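Local atomic coordinates of cyclin homolog (Herpesvirus saimiri, PDB entry 2F2C), a protein that mimics a D-type cellular cyclin and may promote the transformation and rapid proliferation of T cells during latent infection by the virus. Residues V150-L156 against P195-C199; I54-H60 against Y249-L254; C101-K107 against E136-L140; L40-Q44 against L80-C85. All coordinates share one frame; numbering follows the deposited sequence.

In the fold
From the N terminus, interaction 4 comes first: the loop at 40-44 is met by the end of helix 72-83, enclosing helix 49-65. Interaction 2 starts within that loop, at 54-60, but ends only at the last residues of the chain, so interactions 2 and 4 cross. Interaction 3, between helices 94-109 and 129-142, and then interaction 1, between the linker at 150-156 and the start of helix 195-208, follow in series within the long span of interaction 2. Leu80 joins three contacts, touching Leu55 and Leu56 of interaction 2 and Cys101 of interaction 3. Interaction 2 brings the C-terminal tail back to the N-terminal cyclin domain; interaction 1 lies within the C-terminal half.

Interaction 1: V150-L156 against P195-C199; sequences VLATDFL and PGLIC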
loop_
_atom_site.group_PDB
_atom_site.type_symbol
_atom_site.label_atom_id
_atom_site.label_comp_id
_atom_site.label_asym_id
_atom_site.label_seq_id
_atom_site.Cartn_x
_atom_site.Cartn_y
_atom_site.Cartn_z
ATOM N N VAL A 150 7.000 8.678 -0.071
ATOM C CA VAL A 150 7.901 8.080 0.899
ATOM C C VAL A 150 7.883 8.919 2.201
ATOM O O VAL A 150 8.143 10.118 2.171
ATOM C CB VAL A 150 9.326 7.938 0.362
ATOM C CG1 VAL A 150 10.264 7.557 1.493
ATOM C CG2 VAL A 150 9.377 6.889 -0.710
ATOM N N LEU A 151 7.549 8.282 3.322
ATOM C CA LEU A 151 7.467 8.968 4.610
ATOM C C LEU A 151 8.695 8.672 5.430
ATOM O O LEU A 151 9.142 7.519 5.471
ATOM C CB LEU A 151 6.267 8.465 5.401
ATOM C CG LEU A 151 4.949 8.586 4.679
ATOM C CD1 LEU A 151 3.832 8.085 5.577
ATOM C CD2 LEU A 151 4.773 10.047 4.337
ATOM N N ALA A 152 9.206 9.684 6.126
ATOM C CA ALA A 152 10.367 9.489 6.988
ATOM C C ALA A 152 10.163 8.162 7.695
ATOM O O ALA A 152 11.078 7.376 7.910
ATOM C CB ALA A 152 10.477 10.608 7.995
ATOM N N THR A 153 8.915 7.888 7.991
ATOM C CA THR A 153 8.605 6.850 8.902
ATOM C C THR A 153 8.679 5.457 8.275
ATOM O O THR A 153 8.770 4.465 8.993
ATOM C CB THR A 153 7.268 7.197 9.551
ATOM O OG1 THR A 153 7.310 6.759 10.901
ATOM C CG2 THR A 153 6.145 6.462 8.942
ATOM N N ASP A 154 8.681 5.392 6.940
ATOM C CA ASP A 154 8.763 4.122 6.217
ATOM C C ASP A 154 10.175 3.538 6.292
ATOM O O ASP A 154 10.377 2.343 6.018
ATOM C CB ASP A 154 8.433 4.286 4.729
ATOM C CG ASP A 154 7.007 4.782 4.451
ATOM O OD1 ASP A 154 6.010 4.170 4.927
ATOM O OD2 ASP A 154 6.805 5.763 3.678
ATOM N N PHE A 155 11.158 4.377 6.617
ATOM C CA PHE A 155 12.542 3.936 6.636
ATOM C C PHE A 155 12.923 3.183 7.890
ATOM O O PHE A 155 13.809 2.342 7.817
ATOM C CB PHE A 155 13.504 5.098 6.462
ATOM C CG PHE A 155 13.770 5.458 5.042
ATOM C CD1 PHE A 155 12.990 6.414 4.394
ATOM C CD2 PHE A 155 14.813 4.868 4.356
ATOM C CE1 PHE A 155 13.246 6.752 3.086
ATOM C CE2 PHE A 155 15.066 5.209 3.043
ATOM C CZ PHE A 155 14.280 6.139 2.407
ATOM N N LEU A 156 12.277 3.479 9.025
ATOM C CA LEU A 156 12.646 2.899 10.342
ATOM C C LEU A 156 13.126 1.453 10.350
ATOM O O LEU A 156 14.236 1.159 10.795
ATOM C CB LEU A 156 11.506 3.046 11.337
ATOM C CG LEU A 156 11.323 4.475 11.846
ATOM C CD1 LEU A 156 9.924 4.610 12.389
ATOM C CD2 LEU A 156 12.364 4.842 12.897
ATOM N N PRO A 195 13.425 12.204 3.513
ATOM C CA PRO A 195 12.786 11.332 4.493
ATOM C C PRO A 195 13.773 10.372 5.151
ATOM O O PRO A 195 13.725 10.180 6.366
ATOM C CB PRO A 195 11.728 10.582 3.689
ATOM C CG PRO A 195 11.648 11.262 2.372
ATOM C CD PRO A 195 12.664 12.313 2.259
ATOM N N GLY A 196 14.673 9.796 4.367
ATOM C CA GLY A 196 15.633 8.842 4.903
ATOM C C GLY A 196 16.525 9.492 5.937
ATOM O O GLY A 196 16.859 8.872 6.935
ATOM N N LEU A 197 16.920 10.741 5.706
ATOM C CA LEU A 197 17.729 11.453 6.688
ATOM C C LEU A 197 16.954 11.761 7.974
ATOM O O LEU A 197 17.437 11.454 9.073
ATOM C CB LEU A 197 18.348 12.721 6.096
ATOM C CG LEU A 197 19.614 12.487 5.269
ATOM C CD1 LEU A 197 20.061 13.777 4.590
ATOM C CD2 LEU A 197 20.736 11.864 6.114
ATOM N N ILE A 198 15.765 12.357 7.844
ATOM C CA ILE A 198 14.897 12.555 9.008
ATOM C C ILE A 198 14.848 11.277 9.857
ATOM O O ILE A 198 15.076 11.317 11.071
ATOM C CB ILE A 198 13.480 12.934 8.579
ATOM C CG1 ILE A 198 13.476 14.195 7.714
ATOM C CG2 ILE A 198 12.574 13.088 9.802
ATOM C CD1 ILE A 198 12.170 14.349 6.927
ATOM N N CYS A 199 14.580 10.144 9.199
ATOM C CA CYS A 199 14.495 8.847 9.861
ATOM C C CYS A 199 15.778 8.431 10.541
ATOM O O CYS A 199 15.757 8.132 11.711
ATOM C CB CYS A 199 14.113 7.753 8.886
ATOM S SG CYS A 199 13.870 6.203 9.789
#
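Gly196 CA sits over the centre of the Phe155 ring face, 3.6 Å from the ring centroid and only 12° off the normal, a CH-pi contact. With no side chain at this position, the first turn of helix 195-208 can lie close on the ring. Pro195 comes next, its CB 4.2 Å from Phe155 CE1 and 4.0 Å from Val150 CG1; the proline ring and the valine meet at about a right angle. Val150 CG1 is placed anti to the backbone N, the branch that faces the proline. On the side of Ile198, Ala152 CB touches Ile198 CG2 at 3.7 Å, while Ala152 CA makes a CH...O contact with Pro195 O. One turn on, Cys199 SG sits against Phe155 CB and also meets Leu156 CG at 3.7 Å.

The linker is shaped by Asp154, whose OD2 accepts from Leu151 N at 2.7 Å with a fairly straight bond of 162°, on the anti side and 29° out of the carboxylate plane. Its other oxygen, OD1, pairs with Arg109. Helix 21-31 borders the site from outside: Leu24 and Leu27 pack on Phe155, and Glu31 OE1 takes up Gly196 N, one of the amides that helix 195-208 cannot satisfy within its own first turn. The contact itself is held by apolar and CH-pi packing, and this helix-start amide finds its acceptor outside the two segments.

Interaction 2: I54-H60 against Y249-L254; sequences ILLTWMH and YDLEIL
A mainly apolar contact, with an oblique aromatic pair at one end, closes the C-terminal tail over helix 49-65 at a partly solvent-exposed edge of the molecule: Leu254, Ile253 and Tyr249 at the end of the chain fold down on Ile54, Thr57 and His60. Leu254 does most of the reaching. Its CD2 settles into the helix surface, 4.0 Å from Ile54 CG2, 3.7 Å from Thr57 CG2 and 3.8 Å from Trp58 CB. The leucine and Ile54 run past each other in opposite directions, whereas Thr57 is crossed at a slant.

Ile253 approaches from the neighbouring side, its CD1 resting 3.8 Å from Ile54 CG1. The Thr57 hydroxyl is turned back along its own helix to Thr53 O; the methyl CG2, anti to the backbone N, is left to face Leu254, while OG1 still borders Ile253 CD1.

In the all-helical, two-domain architecture of cyclins, helix 49-65 belongs to the N-terminal domain and the tail follows the last helix of the C-terminal half, so the contact brings the C-terminal tail back onto the N-terminal cyclin domain. The tail keeps its bend through a 3-10 turn at 251-253, introduced by an Asx turn in which Asp250 OD1 accepts from Glu252 N at 3.3 Å.

At the far end Tyr249 and His60 meet obliquely, CE1 to CD2 at 4.0 Å, with ring planes inclined at 65°. Lys183 adds a cation-pi contact to the tyrosine ring, and the edge-to-face partner of His60 is Phe73.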
loop_
_atom_site.group_PDB
_atom_site.type_symbol
_atom_site.label_atom_id
_atom_site.label_comp_id
_atom_site.label_asym_id
_atom_site.label_seq_id
_atom_site.Cartn_x
_atom_site.Cartn_y
_atom_site.Cartn_z
ATOM N N ILE A 54 1.861 26.035 14.135
ATOM C CA ILE A 54 0.634 25.911 14.924
ATOM C C ILE A 54 -0.295 24.813 14.331
ATOM O O ILE A 54 -0.753 23.916 15.044
ATOM C CB ILE A 54 -0.057 27.297 15.048
ATOM C CG1 ILE A 54 0.801 28.238 15.926
ATOM C CG2 ILE A 54 -1.424 27.166 15.664
ATOM C CD1 ILE A 54 0.675 29.734 15.629
ATOM N N LEU A 55 -0.521 24.862 13.019
ATOM C CA LEU A 55 -1.455 23.972 12.365
ATOM C C LEU A 55 -0.992 22.531 12.421
ATOM O O LEU A 55 -1.797 21.615 12.602
ATOM C CB LEU A 55 -1.638 24.393 10.923
ATOM C CG LEU A 55 -2.380 23.412 10.033
ATOM C CD1 LEU A 55 -3.863 23.426 10.351
ATOM C CD2 LEU A 55 -2.106 23.781 8.571
ATOM N N LEU A 56 0.309 22.324 12.262
ATOM C CA LEU A 56 0.860 20.984 12.348
ATOM C C LEU A 56 0.860 20.477 13.787
ATOM O O LEU A 56 0.776 19.268 14.007
ATOM C CB LEU A 56 2.256 20.921 11.739
ATOM C CG LEU A 56 2.353 21.065 10.216
ATOM C CD1 LEU A 56 3.791 20.809 9.786
ATOM C CD2 LEU A 56 1.400 20.095 9.490
ATOM N N THR A 57 0.940 21.399 14.755
ATOM C CA THR A 57 0.801 21.072 16.177
ATOM C C THR A 57 -0.607 20.572 16.460
ATOM O O THR A 57 -0.795 19.604 17.176
ATOM C CB THR A 57 1.139 22.285 17.046
ATOM O OG1 THR A 57 2.553 22.500 17.015
ATOM C CG2 THR A 57 0.887 21.998 18.498
ATOM N N TRP A 58 -1.598 21.213 15.874
ATOM C CA TRP A 58 -2.954 20.744 16.015
ATOM C C TRP A 58 -3.146 19.416 15.267
ATOM O O TRP A 58 -3.635 18.442 15.844
ATOM C CB TRP A 58 -3.907 21.816 15.520
ATOM C CG TRP A 58 -5.350 21.458 15.562
ATOM C CD1 TRP A 58 -6.145 21.341 16.671
ATOM C CD2 TRP A 58 -6.194 21.214 14.442
ATOM N NE1 TRP A 58 -7.432 21.027 16.305
ATOM C CE2 TRP A 58 -7.489 20.941 14.940
ATOM C CE3 TRP A 58 -5.992 21.200 13.060
ATOM C CZ2 TRP A 58 -8.567 20.651 14.102
ATOM C CZ3 TRP A 58 -7.057 20.902 12.226
ATOM C CH2 TRP A 58 -8.330 20.634 12.748
ATOM N N MET A 59 -2.756 19.361 13.995
ATOM C CA MET A 59 -2.883 18.131 13.204
ATOM C C MET A 59 -2.239 16.928 13.940
ATOM O O MET A 59 -2.810 15.821 14.005
ATOM C CB MET A 59 -2.258 18.337 11.826
ATOM C CG MET A 59 -2.955 19.395 10.949
ATOM S SD MET A 59 -2.093 19.685 9.351
ATOM C CE MET A 59 -2.004 18.017 8.652
ATOM N N HIS A 60 -1.061 17.180 14.519
ATOM C CA HIS A 60 -0.393 16.205 15.366
ATOM C C HIS A 60 -1.230 15.775 16.572
ATOM O O HIS A 60 -1.431 14.573 16.802
ATOM C CB HIS A 60 0.965 16.702 15.842
ATOM C CG HIS A 60 1.710 15.685 16.642
ATOM N ND1 HIS A 60 2.584 14.786 16.071
ATOM C CD2 HIS A 60 1.680 15.393 17.965
ATOM C CE1 HIS A 60 3.077 13.994 17.008
ATOM N NE2 HIS A 60 2.542 14.341 18.166
ATOM N N TYR A 249 8.655 21.078 20.623
ATOM C CA TYR A 249 7.243 20.759 20.733
ATOM C C TYR A 249 6.593 21.412 21.962
ATOM O O TYR A 249 7.174 21.414 23.062
ATOM C CB TYR A 249 7.090 19.241 20.769
ATOM C CG TYR A 249 5.686 18.778 20.989
ATOM C CD1 TYR A 249 4.778 18.722 19.932
ATOM C CD2 TYR A 249 5.255 18.400 22.259
ATOM C CE1 TYR A 249 3.468 18.304 20.137
ATOM C CE2 TYR A 249 3.960 17.975 22.470
ATOM C CZ TYR A 249 3.072 17.929 21.404
ATOM O OH TYR A 249 1.782 17.507 21.620
ATOM N N ASP A 250 5.397 21.970 21.779
ATOM C CA ASP A 250 4.793 22.845 22.803
ATOM C C ASP A 250 3.300 23.092 22.515
ATOM O O ASP A 250 2.955 23.838 21.597
ATOM C CB ASP A 250 5.567 24.183 22.881
ATOM C CG ASP A 250 5.349 24.948 24.213
ATOM O OD1 ASP A 250 4.472 24.567 25.031
ATOM O OD2 ASP A 250 6.024 25.966 24.528
ATOM N N LEU A 251 2.414 22.474 23.299
ATOM C CA LEU A 251 0.974 22.685 23.114
ATOM C C LEU A 251 0.552 24.117 23.464
ATOM O O LEU A 251 -0.414 24.631 22.911
ATOM C CB LEU A 251 0.135 21.640 23.867
ATOM C CG LEU A 251 0.212 20.223 23.277
ATOM C CD1 LEU A 251 -0.344 19.152 24.212
ATOM C CD2 LEU A 251 -0.468 20.136 21.918
ATOM N N GLU A 252 1.296 24.766 24.352
ATOM C CA GLU A 252 1.043 26.163 24.684
ATOM C C GLU A 252 0.831 27.058 23.458
ATOM O O GLU A 252 0.124 28.056 23.545
ATOM C CB GLU A 252 2.165 26.728 25.567
ATOM C CG GLU A 252 2.136 26.248 27.016
ATOM C CD GLU A 252 3.443 26.502 27.767
ATOM O OE1 GLU A 252 4.529 26.211 27.204
ATOM O OE2 GLU A 252 3.400 26.985 28.932
ATOM N N ILE A 253 1.418 26.684 22.319
ATOM C CA ILE A 253 1.433 27.541 21.105
ATOM C C ILE A 253 0.120 27.632 20.306
ATOM O O ILE A 253 -0.044 28.555 19.505
ATOM C CB ILE A 253 2.596 27.155 20.121
ATOM C CG1 ILE A 253 2.231 25.910 19.306
ATOM C CG2 ILE A 253 3.964 27.053 20.845
ATOM C CD1 ILE A 253 2.952 25.822 17.996
ATOM N N LEU A 254 -0.787 26.675 20.501
ATOM C CA LEU A 254 -2.066 26.658 19.780
ATOM C C LEU A 254 -2.959 27.840 20.155
ATOM O O LEU A 254 -3.827 27.755 21.036
ATOM C CB LEU A 254 -2.817 25.357 20.032
ATOM C CG LEU A 254 -2.082 24.122 19.579
ATOM C CD1 LEU A 254 -2.711 22.928 20.218
ATOM C CD2 LEU A 254 -2.168 24.041 18.080
ATOM O OXT LEU A 254 -2.825 28.918 19.567
#

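Interaction 3: C101-K107 against E136-L140; sequences CVLIGSK and EKDIL
Lys107 and Glu136 form the lysine-glutamate pair by which cyclins grip their kinase partner, set here where segments 101-107 and 136-140 of helices 94-109 and 129-142 cross at -74°. The ammonium meets the carboxylate directly: Lys107 NZ lies 2.6 Å from Glu136 OE2, a salt bridge using the syn lone pair of that oxygen. Both chains are extended beyond CG and cross at about a right angle, which brings the charged ends together beyond the hydrocarbon layer of the two helices.

Ile104 fills that layer. Its CG1 lies 3.5 Å from Glu136 CG, and its CD1 carries on to Ile139 CG2 at 3.7 Å and Leu140 CG at 4.0 Å. Leu103 CD2 flanks the carboxylate, 3.7 Å from Glu136 OE2. One turn earlier on the helix, Cys101 SG touches Ile139 CD1 at 4.0 Å.

The other protein chain of the complex completes the site: its backbone accepts two hydrogen bonds from Lys107 NZ and donates one to Glu136 OE1. With OE2 holding the lysine and OE1 turned to the partner, the pair probably keeps both charges, and the internal salt bridge probably helps hold a donor and an acceptor in place for the partner's main chain.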
loop_
_atom_site.group_PDB
_atom_site.type_symbol
_atom_site.label_atom_id
_atom_site.label_comp_id
_atom_site.label_asym_id
_atom_site.label_seq_id
_atom_site.Cartn_x
_atom_site.Cartn_y
_atom_site.Cartn_z
ATOM N N CYS A 101 -6.393 17.337 5.025
ATOM C CA CYS A 101 -5.197 16.529 4.820
ATOM C C CYS A 101 -5.198 15.317 5.741
ATOM O O CYS A 101 -5.044 14.187 5.275
ATOM C CB CYS A 101 -3.941 17.361 4.998
ATOM S SG CYS A 101 -3.922 18.755 3.847
ATOM N N VAL A 102 -5.411 15.533 7.033
ATOM C CA VAL A 102 -5.575 14.432 7.984
ATOM C C VAL A 102 -6.696 13.493 7.544
ATOM O O VAL A 102 -6.588 12.280 7.709
ATOM C CB VAL A 102 -5.850 14.952 9.415
ATOM C CG1 VAL A 102 -6.296 13.835 10.335
ATOM C CG2 VAL A 102 -4.612 15.605 9.969
ATOM N N LEU A 103 -7.772 14.045 6.983
ATOM C CA LEU A 103 -8.858 13.203 6.505
ATOM C C LEU A 103 -8.326 12.279 5.406
ATOM O O LEU A 103 -8.449 11.054 5.524
ATOM C CB LEU A 103 -10.082 14.008 6.041
ATOM C CG LEU A 103 -11.306 13.184 5.585
ATOM C CD1 LEU A 103 -11.925 12.403 6.722
ATOM C CD2 LEU A 103 -12.367 14.055 4.961
ATOM N N ILE A 104 -7.699 12.850 4.374
ATOM C CA ILE A 104 -7.177 12.034 3.278
ATOM C C ILE A 104 -6.154 11.017 3.797
ATOM O O ILE A 104 -6.247 9.818 3.468
ATOM C CB ILE A 104 -6.621 12.917 2.110
ATOM C CG1 ILE A 104 -7.771 13.625 1.384
ATOM C CG2 ILE A 104 -5.892 12.079 1.080
ATOM C CD1 ILE A 104 -7.375 14.882 0.671
ATOM N N GLY A 105 -5.223 11.502 4.628
ATOM C CA GLY A 105 -4.147 10.699 5.226
ATOM C C GLY A 105 -4.673 9.516 6.012
ATOM O O GLY A 105 -4.302 8.365 5.749
ATOM N N SER A 106 -5.577 9.784 6.945
ATOM C CA SER A 106 -6.125 8.731 7.768
ATOM C C SER A 106 -6.841 7.707 6.893
ATOM O O SER A 106 -6.777 6.505 7.139
ATOM C CB SER A 106 -7.078 9.307 8.801
ATOM O OG SER A 106 -8.344 9.548 8.223
ATOM N N LYS A 107 -7.501 8.194 5.851
ATOM C CA LYS A 107 -8.167 7.329 4.912
ATOM C C LYS A 107 -7.200 6.404 4.193
ATOM O O LYS A 107 -7.609 5.358 3.695
ATOM C CB LYS A 107 -8.965 8.146 3.900
ATOM C CG LYS A 107 -10.366 8.505 4.359
ATOM C CD LYS A 107 -11.148 9.112 3.209
ATOM C CE LYS A 107 -12.437 9.734 3.665
ATOM N NZ LYS A 107 -13.099 10.357 2.501
ATOM N N GLU A 136 -11.695 18.376 0.553
ATOM C CA GLU A 136 -11.094 17.075 0.224
ATOM C C GLU A 136 -11.069 16.890 -1.290
ATOM O O GLU A 136 -10.095 16.383 -1.846
ATOM C CB GLU A 136 -11.855 15.917 0.872
ATOM C CG GLU A 136 -11.109 14.592 0.812
ATOM C CD GLU A 136 -12.028 13.384 0.867
ATOM O OE1 GLU A 136 -13.017 13.350 0.096
ATOM O OE2 GLU A 136 -11.750 12.454 1.658
ATOM N N LYS A 137 -12.147 17.315 -1.938
ATOM C CA LYS A 137 -12.309 17.193 -3.382
ATOM C C LYS A 137 -11.377 18.139 -4.138
ATOM O O LYS A 137 -10.863 17.782 -5.193
ATOM C CB LYS A 137 -13.759 17.475 -3.737
ATOM C CG LYS A 137 -14.144 17.133 -5.152
ATOM C CD LYS A 137 -15.595 16.621 -5.224
ATOM C CE LYS A 137 -16.620 17.620 -4.672
ATOM N NZ LYS A 137 -17.872 16.927 -4.239
ATOM N N ASP A 138 -11.154 19.335 -3.589
ATOM C CA ASP A 138 -10.258 20.309 -4.207
ATOM C C ASP A 138 -8.782 19.942 -4.051
ATOM O O ASP A 138 -8.010 20.062 -5.012
ATOM C CB ASP A 138 -10.549 21.726 -3.708
ATOM C CG ASP A 138 -11.705 22.395 -4.469
ATOM O OD1 ASP A 138 -12.403 23.252 -3.875
ATOM O OD2 ASP A 138 -11.996 22.133 -5.659
ATOM N N ILE A 139 -8.394 19.485 -2.855
ATOM C CA ILE A 139 -7.038 18.943 -2.637
ATOM C C ILE A 139 -6.715 17.781 -3.589
ATOM O O ILE A 139 -5.722 17.816 -4.324
ATOM C CB ILE A 139 -6.831 18.481 -1.186
ATOM C CG1 ILE A 139 -6.760 19.679 -0.241
ATOM C CG2 ILE A 139 -5.557 17.634 -1.074
ATOM C CD1 ILE A 139 -6.890 19.296 1.202
ATOM N N LEU A 140 -7.558 16.757 -3.573
ATOM C CA LEU A 140 -7.326 15.594 -4.397
ATOM C C LEU A 140 -7.102 15.950 -5.866
ATOM O O LEU A 140 -6.130 15.509 -6.477
ATOM C CB LEU A 140 -8.482 14.610 -4.253
ATOM C CG LEU A 140 -8.474 13.750 -2.986
ATOM C CD1 LEU A 140 -9.834 13.086 -2.812
ATOM C CD2 LEU A 140 -7.357 12.708 -3.011
#

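Interaction 4: L40-Q44 against L80-C85; sequences LWEIQ and LDRYLC
Leu84 and Trp41 make the apolar centre. Leu84 CD1 sits over one face of the indole, 3.8 Å from the centroid of the six-membered ring and 26° off its normal, a CH-pi contact displaced toward the rim at CZ2. Leu80 comes in the plane of the same ring, at its edge, with CD2 3.9 Å from Trp41 CZ2, so the two leucines hold the benzo end from two directions. The tryptophan opens a type I beta turn, Trp41 to Gln44, closed by Gln44 N on Trp41 O at 3.0 Å, and this turn packs against the C-terminal end of helix 72-83, within the N-terminal cyclin domain.

The residues that follow in the turn spread the contact along the helix end. Ile43 extends its CD1 to Cys85 CB at 4.2 Å, and the Gln44 side chain lies beside Leu84. Around the indole, Val47, Leu94 of helix 94-109 and Arg52 of helix 49-65 add further packing.

At the polar edge stands Asp81, flanked by the Leu40 side chain, whose CD1 is 4.0 Å from Asp81 OD1. Asp81 OD2 forms a salt bridge with Arg52, which probably helps keep the aspartate ionised and holds its carboxylate in position to accept from the indole through OD1. Trp41 NE1 donates to Asp81 OD1 at 2.9 Å with an angle of 150°, reaching the oxygen on its anti side, with ring and carboxylate planes 75° apart.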
loop_
_atom_site.group_PDB
_atom_site.type_symbol
_atom_site.label_atom_id
_atom_site.label_comp_id
_atom_site.label_asym_id
_atom_site.label_seq_id
_atom_site.Cartn_x
_atom_site.Cartn_y
_atom_site.Cartn_z
ATOM N N LEU A 40 10.393 26.578 1.863
ATOM C CA LEU A 40 9.106 26.057 2.307
ATOM C C LEU A 40 7.985 27.080 2.178
ATOM O O LEU A 40 8.124 28.212 2.646
ATOM C CB LEU A 40 9.207 25.543 3.744
ATOM C CG LEU A 40 7.991 24.825 4.317
ATOM C CD1 LEU A 40 7.741 23.522 3.568
ATOM C CD2 LEU A 40 8.227 24.571 5.790
ATOM N N TRP A 41 6.891 26.654 1.534
ATOM C CA TRP A 41 5.654 27.443 1.360
ATOM C C TRP A 41 5.845 28.734 0.557
ATOM O O TRP A 41 5.043 29.661 0.676
ATOM C CB TRP A 41 5.005 27.752 2.723
ATOM C CG TRP A 41 4.209 26.614 3.320
ATOM C CD1 TRP A 41 4.361 25.278 3.064
ATOM C CD2 TRP A 41 3.157 26.716 4.294
ATOM N NE1 TRP A 41 3.455 24.547 3.795
ATOM C CE2 TRP A 41 2.708 25.401 4.567
ATOM C CE3 TRP A 41 2.537 27.786 4.955
ATOM C CZ2 TRP A 41 1.672 25.129 5.474
ATOM C CZ3 TRP A 41 1.509 27.513 5.853
ATOM C CH2 TRP A 41 1.087 26.194 6.102
ATOM N N GLU A 42 6.889 28.767 -0.275
ATOM C CA GLU A 42 7.331 29.982 -0.980
ATOM C C GLU A 42 6.281 30.645 -1.873
ATOM O O GLU A 42 6.281 31.858 -2.027
ATOM C CB GLU A 42 8.593 29.698 -1.767
ATOM N N ILE A 43 5.385 29.844 -2.437
ATOM C CA ILE A 43 4.326 30.304 -3.340
ATOM C C ILE A 43 3.203 31.047 -2.615
ATOM O O ILE A 43 2.225 31.458 -3.237
ATOM C CB ILE A 43 3.762 29.072 -4.120
ATOM C CG1 ILE A 43 4.746 28.654 -5.214
ATOM C CG2 ILE A 43 2.376 29.351 -4.729
ATOM C CD1 ILE A 43 4.879 27.156 -5.387
ATOM N N GLN A 44 3.346 31.223 -1.306
ATOM C CA GLN A 44 2.257 31.745 -0.484
ATOM C C GLN A 44 2.344 33.238 -0.223
ATOM O O GLN A 44 3.426 33.769 0.019
ATOM C CB GLN A 44 2.158 30.979 0.838
ATOM C CG GLN A 44 1.651 29.545 0.697
ATOM C CD GLN A 44 0.266 29.457 0.068
ATOM O OE1 GLN A 44 -0.015 28.523 -0.683
ATOM N NE2 GLN A 44 -0.597 30.423 0.371
ATOM N N LEU A 80 -0.158 18.140 2.717
ATOM C CA LEU A 80 -0.348 19.570 2.994
ATOM C C LEU A 80 0.646 20.406 2.207
ATOM O O LEU A 80 0.232 21.279 1.444
ATOM C CB LEU A 80 -0.260 19.877 4.493
ATOM C CG LEU A 80 -0.058 21.351 4.904
ATOM C CD1 LEU A 80 -1.340 22.181 4.727
ATOM C CD2 LEU A 80 0.477 21.500 6.335
ATOM N N ASP A 81 1.941 20.123 2.358
ATOM C CA ASP A 81 2.977 20.877 1.622
ATOM C C ASP A 81 2.794 20.805 0.108
ATOM O O ASP A 81 2.671 21.842 -0.550
ATOM C CB ASP A 81 4.391 20.435 2.012
ATOM C CG ASP A 81 4.710 20.726 3.469
ATOM O OD1 ASP A 81 4.152 21.708 4.022
ATOM O OD2 ASP A 81 5.501 20.014 4.141
ATOM N N ARG A 82 2.752 19.587 -0.435
ATOM C CA ARG A 82 2.486 19.384 -1.857
ATOM C C ARG A 82 1.310 20.222 -2.320
ATOM O O ARG A 82 1.431 20.963 -3.288
ATOM C CB ARG A 82 2.214 17.913 -2.160
ATOM C CG ARG A 82 3.458 17.071 -2.368
ATOM C CD ARG A 82 3.161 15.619 -2.702
ATOM N NE ARG A 82 2.875 14.840 -1.502
ATOM C CZ ARG A 82 2.230 13.677 -1.487
ATOM N NH1 ARG A 82 1.775 13.139 -2.618
ATOM N NH2 ARG A 82 2.035 13.045 -0.327
ATOM N N TYR A 83 0.183 20.110 -1.615
ATOM C CA TYR A 83 -1.028 20.872 -1.932
ATOM C C TYR A 83 -0.777 22.368 -1.933
ATOM O O TYR A 83 -1.322 23.091 -2.764
ATOM C CB TYR A 83 -2.173 20.554 -0.962
ATOM C CG TYR A 83 -3.396 21.399 -1.217
ATOM C CD1 TYR A 83 -4.209 21.161 -2.332
ATOM C CD2 TYR A 83 -3.727 22.466 -0.375
ATOM C CE1 TYR A 83 -5.336 21.970 -2.599
ATOM C CE2 TYR A 83 -4.854 23.278 -0.629
ATOM C CZ TYR A 83 -5.652 23.023 -1.742
ATOM O OH TYR A 83 -6.766 23.791 -2.002
ATOM N N LEU A 84 0.044 22.837 -1.002
ATOM C CA LEU A 84 0.288 24.273 -0.887
ATOM C C LEU A 84 1.460 24.761 -1.731
ATOM O O LEU A 84 1.941 25.880 -1.524
ATOM C CB LEU A 84 0.426 24.710 0.579
ATOM C CG LEU A 84 -0.847 24.752 1.430
ATOM C CD1 LEU A 84 -0.470 25.103 2.832
ATOM C CD2 LEU A 84 -1.874 25.742 0.914
ATOM N N CYS A 85 1.914 23.919 -2.668
ATOM C CA CYS A 85 2.770 24.363 -3.782
ATOM C C CYS A 85 1.907 24.681 -4.991
ATOM O O CYS A 85 2.379 25.284 -5.950
ATOM C CB CYS A 85 3.781 23.300 -4.200
ATOM S SG CYS A 85 4.823 22.639 -2.881
#